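Long-range contacts in genome polyprotein (Chicken sicinivirus JSY, PDB 6QWT), which probably copies the viral RNA genome as the RNA-dependent RNA polymerase (3Dpol) portion of a picornaviral polyprotein: residues K34-V38 / V167-T172; C425-H429 / F456-L462. One frame throughout, in Å; residues are numbered along the deposited sequence.

Interaction 1 (K34-V38 / V167-T172)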
# COMPACT_ATOMS: atom_id res chain seq x y z
N LYS A 34 -7.34 20.69 1.67
CA LYS A 34 -6.27 19.92 1.04
C LYS A 34 -5.84 20.63 -0.24
O LYS A 34 -6.64 21.29 -0.90
CB LYS A 34 -6.72 18.49 0.71
CG LYS A 34 -6.71 17.53 1.88
CD LYS A 34 -7.55 16.30 1.57
CE LYS A 34 -6.99 15.05 2.23
NZ LYS A 34 -7.78 13.85 1.86
N GLU A 35 -4.56 20.47 -0.57
CA GLU A 35 -3.96 21.04 -1.76
C GLU A 35 -2.92 20.08 -2.29
O GLU A 35 -2.47 19.19 -1.56
CB GLU A 35 -3.32 22.41 -1.46
CG GLU A 35 -4.32 23.53 -1.23
CD GLU A 35 -3.65 24.84 -0.88
OE1 GLU A 35 -2.43 24.97 -1.11
OE2 GLU A 35 -4.34 25.75 -0.37
N PRO A 36 -2.52 20.21 -3.56
CA PRO A 36 -1.46 19.34 -4.09
C PRO A 36 -0.17 19.49 -3.30
O PRO A 36 0.20 20.58 -2.89
CB PRO A 36 -1.30 19.83 -5.53
CG PRO A 36 -2.63 20.42 -5.88
CD PRO A 36 -3.12 21.05 -4.61
N ALA A 37 0.50 18.36 -3.09
CA ALA A 37 1.73 18.34 -2.32
C ALA A 37 2.80 19.23 -2.96
O ALA A 37 2.81 19.44 -4.17
CB ALA A 37 2.27 16.92 -2.18
N VAL A 38 3.70 19.73 -2.12
CA VAL A 38 4.82 20.53 -2.59
C VAL A 38 5.75 19.64 -3.41
O VAL A 38 6.26 18.63 -2.92
CB VAL A 38 5.57 21.17 -1.41
CG1 VAL A 38 6.84 21.86 -1.90
CG2 VAL A 38 4.67 22.16 -0.69
N VAL A 167 1.28 20.65 3.45
CA VAL A 167 1.78 21.50 2.37
C VAL A 167 2.71 22.56 2.93
O VAL A 167 3.83 22.75 2.44
CB VAL A 167 0.61 22.12 1.60
CG1 VAL A 167 1.10 23.22 0.66
CG2 VAL A 167 -0.14 21.05 0.82
N ALA A 168 2.27 23.26 3.98
CA ALA A 168 3.08 24.33 4.57
C ALA A 168 4.39 23.81 5.14
O ALA A 168 5.38 24.55 5.18
CB ALA A 168 2.27 25.05 5.66
N ALA A 169 4.43 22.56 5.58
CA ALA A 169 5.65 21.95 6.10
C ALA A 169 6.46 21.22 5.04
O ALA A 169 7.52 20.68 5.36
CB ALA A 169 5.31 20.99 7.25
N ALA A 170 5.98 21.19 3.79
CA ALA A 170 6.65 20.49 2.68
C ALA A 170 6.78 18.99 2.95
O ALA A 170 7.71 18.34 2.45
CB ALA A 170 8.01 21.10 2.36
N LYS A 171 5.85 18.43 3.72
CA LYS A 171 5.86 16.99 4.03
C LYS A 171 5.14 16.25 2.91
O LYS A 171 3.96 15.92 3.00
CB LYS A 171 5.20 16.73 5.38
CG LYS A 171 5.97 17.21 6.59
CD LYS A 171 5.15 16.95 7.85
CE LYS A 171 5.83 17.50 9.09
NZ LYS A 171 4.98 17.29 10.30
N THR A 172 5.87 15.97 1.84
CA THR A 172 5.34 15.22 0.72
C THR A 172 6.02 13.86 0.66
O THR A 172 7.22 13.74 0.92
CB THR A 172 5.54 15.98 -0.59
OG1 THR A 172 6.83 15.69 -1.14
CG2 THR A 172 5.43 17.47 -0.32
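The Schellman motif that ends helix 164-168 forms one wall of this contact, and V38 packs against it. CG2 of V38 comes within 3.3 Å of V167 O, an oxygen already used by the closing turn, since A170 N donates to V167 O at 3.0 Å. The same methyl lies 4.0 Å from V167 CG1, the two valine side chains crossing obliquely, while the other methyl, CG1, faces the CB of A170 at 4.5 Å. A170 has positive phi (60°), which turns the chain out of the helix towards T172, whose CG2 lies against V38 CB.

With CG1 anti to the backbone N (chi1 169°), V167 turns CG1 to V38 and leaves CG2, anti to the carbonyl carbon, for the backbone of strand 34-36, 3.8 Å from P36 O and also near E35 O and E35 CB. Both segments belong to the fingers of the right-hand polymerase fold. The K171-T172 end leads into what is probably motif F, which in relatives lines the nucleotide entry channel. Strand 34-36 pairs antiparallel with strand 161-163, placing it beside the helix that follows. The carboxylate of E35 is not spent on this contact; its OE1 forms a salt bridge with R45, whose NH1 also binds P36 O.

Past A170, an inverse gamma turn centred on K171 brings T172 back towards the other segment. CG2 of T172 packs 3.7 Å from A37 CB. The hydrogen bond from T172 OG1 to V38 O is long and weak at 3.5 Å, and CG2 of T172 lies closer to that oxygen than OG1 does. V50 of helix 50-54 touches V38, A170 and T172, covering this end of the contact.

Interaction 2 (C425-H429 / F456-L462); sequences CYLAH and FIPYEVL
L462 sits against the imidazole of H429, its CB 3.6 Å from the ring centroid and only 10° off the ring normal, a CH-pi contact over the face. The contact is part of the thumb of the right-hand polymerase fold, where the last part of helix 417-428 meets the start of helix 459-469. With chi1 at 81°, CG of H429 lies between its backbone N and carbonyl carbon, which sets the ring flat against L462. From there the leucine forks: CD1 reaches H429 CB and, 3.6 Å away, C425 O, while CD2 touches Y426 CD2 at 3.7 Å.

Y426 crosses I457 as well as L462 at about a right angle. CD1 of I457 lies 4.2 Å from the phenol centroid, off-centre and 29° from the normal, and it also packs on C425 CB. Beyond that CB, the cysteine makes a sulfur-aromatic contact: C425 SG lies 4.0 Å from F456 CD1, at the edge of the ring. One turn before L462, Y459 turns the edge of its ring to the H429 backbone, with CE1 3.5 Å from H429 O and near the plane of the phenol. No hydrogen bond crosses between the two segments.

P458 occupies the N-cap position of helix 459-469, and its carbonyl accepts the amide of L462, holding the leucine in the first turn. Y436 of helix 433-449 touches both C425 and L462, and its OH is hydrogen-bonded to I457 O.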
# COMPACT_ATOMS: atom_id res chain seq x y z
N CYS A 425 -18.55 8.73 -6.78
CA CYS A 425 -19.87 8.22 -6.43
C CYS A 425 -19.77 6.84 -5.80
O CYS A 425 -20.54 6.51 -4.89
CB CYS A 425 -20.75 8.18 -7.68
SG CYS A 425 -21.23 9.80 -8.28
N TYR A 426 -18.82 6.02 -6.26
CA TYR A 426 -18.64 4.69 -5.70
C TYR A 426 -18.21 4.73 -4.24
O TYR A 426 -18.41 3.75 -3.51
CB TYR A 426 -17.60 3.90 -6.51
CG TYR A 426 -18.02 3.64 -7.94
CD1 TYR A 426 -17.26 4.11 -9.00
CD2 TYR A 426 -19.17 2.92 -8.22
CE1 TYR A 426 -17.63 3.87 -10.31
CE2 TYR A 426 -19.56 2.67 -9.54
CZ TYR A 426 -18.78 3.15 -10.57
OH TYR A 426 -19.15 2.91 -11.88
N LEU A 427 -17.61 5.84 -3.80
CA LEU A 427 -17.18 5.99 -2.41
C LEU A 427 -18.24 6.66 -1.55
O LEU A 427 -18.43 6.27 -0.39
CB LEU A 427 -15.88 6.79 -2.35
CG LEU A 427 -14.70 6.26 -3.17
CD1 LEU A 427 -13.51 7.21 -3.07
CD2 LEU A 427 -14.32 4.87 -2.70
N ALA A 428 -18.94 7.65 -2.10
CA ALA A 428 -19.79 8.55 -1.31
C ALA A 428 -21.17 7.98 -0.99
O ALA A 428 -21.74 8.35 0.04
CB ALA A 428 -19.95 9.88 -2.05
N HIS A 429 -21.72 7.11 -1.83
CA HIS A 429 -23.09 6.65 -1.61
C HIS A 429 -23.24 5.84 -0.33
O HIS A 429 -24.35 5.74 0.20
CB HIS A 429 -23.59 5.84 -2.81
CG HIS A 429 -23.12 4.42 -2.80
ND1 HIS A 429 -23.80 3.41 -2.16
CD2 HIS A 429 -22.03 3.84 -3.37
CE1 HIS A 429 -23.15 2.27 -2.32
NE2 HIS A 429 -22.08 2.50 -3.05
N PHE A 456 -24.60 12.25 -11.90
CA PHE A 456 -24.30 11.37 -10.78
C PHE A 456 -25.02 10.04 -10.96
O PHE A 456 -26.18 9.99 -11.37
CB PHE A 456 -24.70 12.01 -9.45
CG PHE A 456 -24.04 13.34 -9.19
CD1 PHE A 456 -22.81 13.41 -8.56
CD2 PHE A 456 -24.66 14.52 -9.58
CE1 PHE A 456 -22.20 14.63 -8.32
CE2 PHE A 456 -24.06 15.75 -9.34
CZ PHE A 456 -22.82 15.80 -8.71
N ILE A 457 -24.31 8.95 -10.65
CA ILE A 457 -24.95 7.63 -10.64
C ILE A 457 -26.07 7.63 -9.61
O ILE A 457 -25.85 8.01 -8.45
CB ILE A 457 -23.92 6.53 -10.32
CG1 ILE A 457 -22.72 6.64 -11.25
CG2 ILE A 457 -24.56 5.15 -10.41
CD1 ILE A 457 -21.54 5.79 -10.82
N PRO A 458 -27.30 7.24 -9.97
CA PRO A 458 -28.40 7.28 -9.00
C PRO A 458 -28.13 6.36 -7.83
O PRO A 458 -27.52 5.30 -7.97
CB PRO A 458 -29.61 6.82 -9.82
CG PRO A 458 -29.21 7.00 -11.26
CD PRO A 458 -27.74 6.76 -11.29
N TYR A 459 -28.59 6.79 -6.65
CA TYR A 459 -28.35 6.01 -5.43
C TYR A 459 -28.91 4.60 -5.55
O TYR A 459 -28.31 3.64 -5.06
CB TYR A 459 -28.95 6.72 -4.21
CG TYR A 459 -28.83 5.90 -2.95
CD1 TYR A 459 -27.68 5.95 -2.17
CD2 TYR A 459 -29.85 5.05 -2.54
CE1 TYR A 459 -27.55 5.19 -1.03
CE2 TYR A 459 -29.74 4.29 -1.39
CZ TYR A 459 -28.58 4.36 -0.64
OH TYR A 459 -28.47 3.61 0.50
N GLU A 460 -30.07 4.45 -6.21
CA GLU A 460 -30.69 3.14 -6.33
C GLU A 460 -29.81 2.18 -7.12
O GLU A 460 -29.81 0.97 -6.85
CB GLU A 460 -32.07 3.25 -6.98
CG GLU A 460 -33.15 3.72 -6.03
CD GLU A 460 -33.65 5.11 -6.36
OE1 GLU A 460 -34.87 5.34 -6.23
OE2 GLU A 460 -32.82 5.96 -6.74
N VAL A 461 -29.07 2.69 -8.10
CA VAL A 461 -28.15 1.85 -8.86
C VAL A 461 -26.99 1.40 -7.99
O VAL A 461 -26.61 0.23 -7.99
CB VAL A 461 -27.65 2.60 -10.11
CG1 VAL A 461 -26.48 1.86 -10.75
CG2 VAL A 461 -28.78 2.80 -11.11
N LEU A 462 -26.41 2.33 -7.22
CA LEU A 462 -25.25 1.99 -6.41
C LEU A 462 -25.64 1.05 -5.27
O LEU A 462 -24.91 0.08 -4.99
CB LEU A 462 -24.60 3.26 -5.86
CG LEU A 462 -24.01 4.18 -6.93
CD1 LEU A 462 -23.69 5.56 -6.36
CD2 LEU A 462 -22.79 3.54 -7.57

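How the interactions relate
Interactions 1 and 2 follow one another along the chain and join different parts of the polymerase hand: residues 34-38 and 167-172 belong to the fingers, residues 425-429 and 456-462 to the thumb. Their centres are 30 Å apart and they do not touch; the nearest atoms, about 10 Å apart, are at the ends of K34 and L427, neither of which touches its partner segment. The strands carrying the conserved polymerase aspartates, 230-235 and the hairpin 327-340, lie in the palm sheet, outside both contacts. A weak hydrogen bond from K34 N to Q407 OE1 links strand 34-36 to helix 402-408.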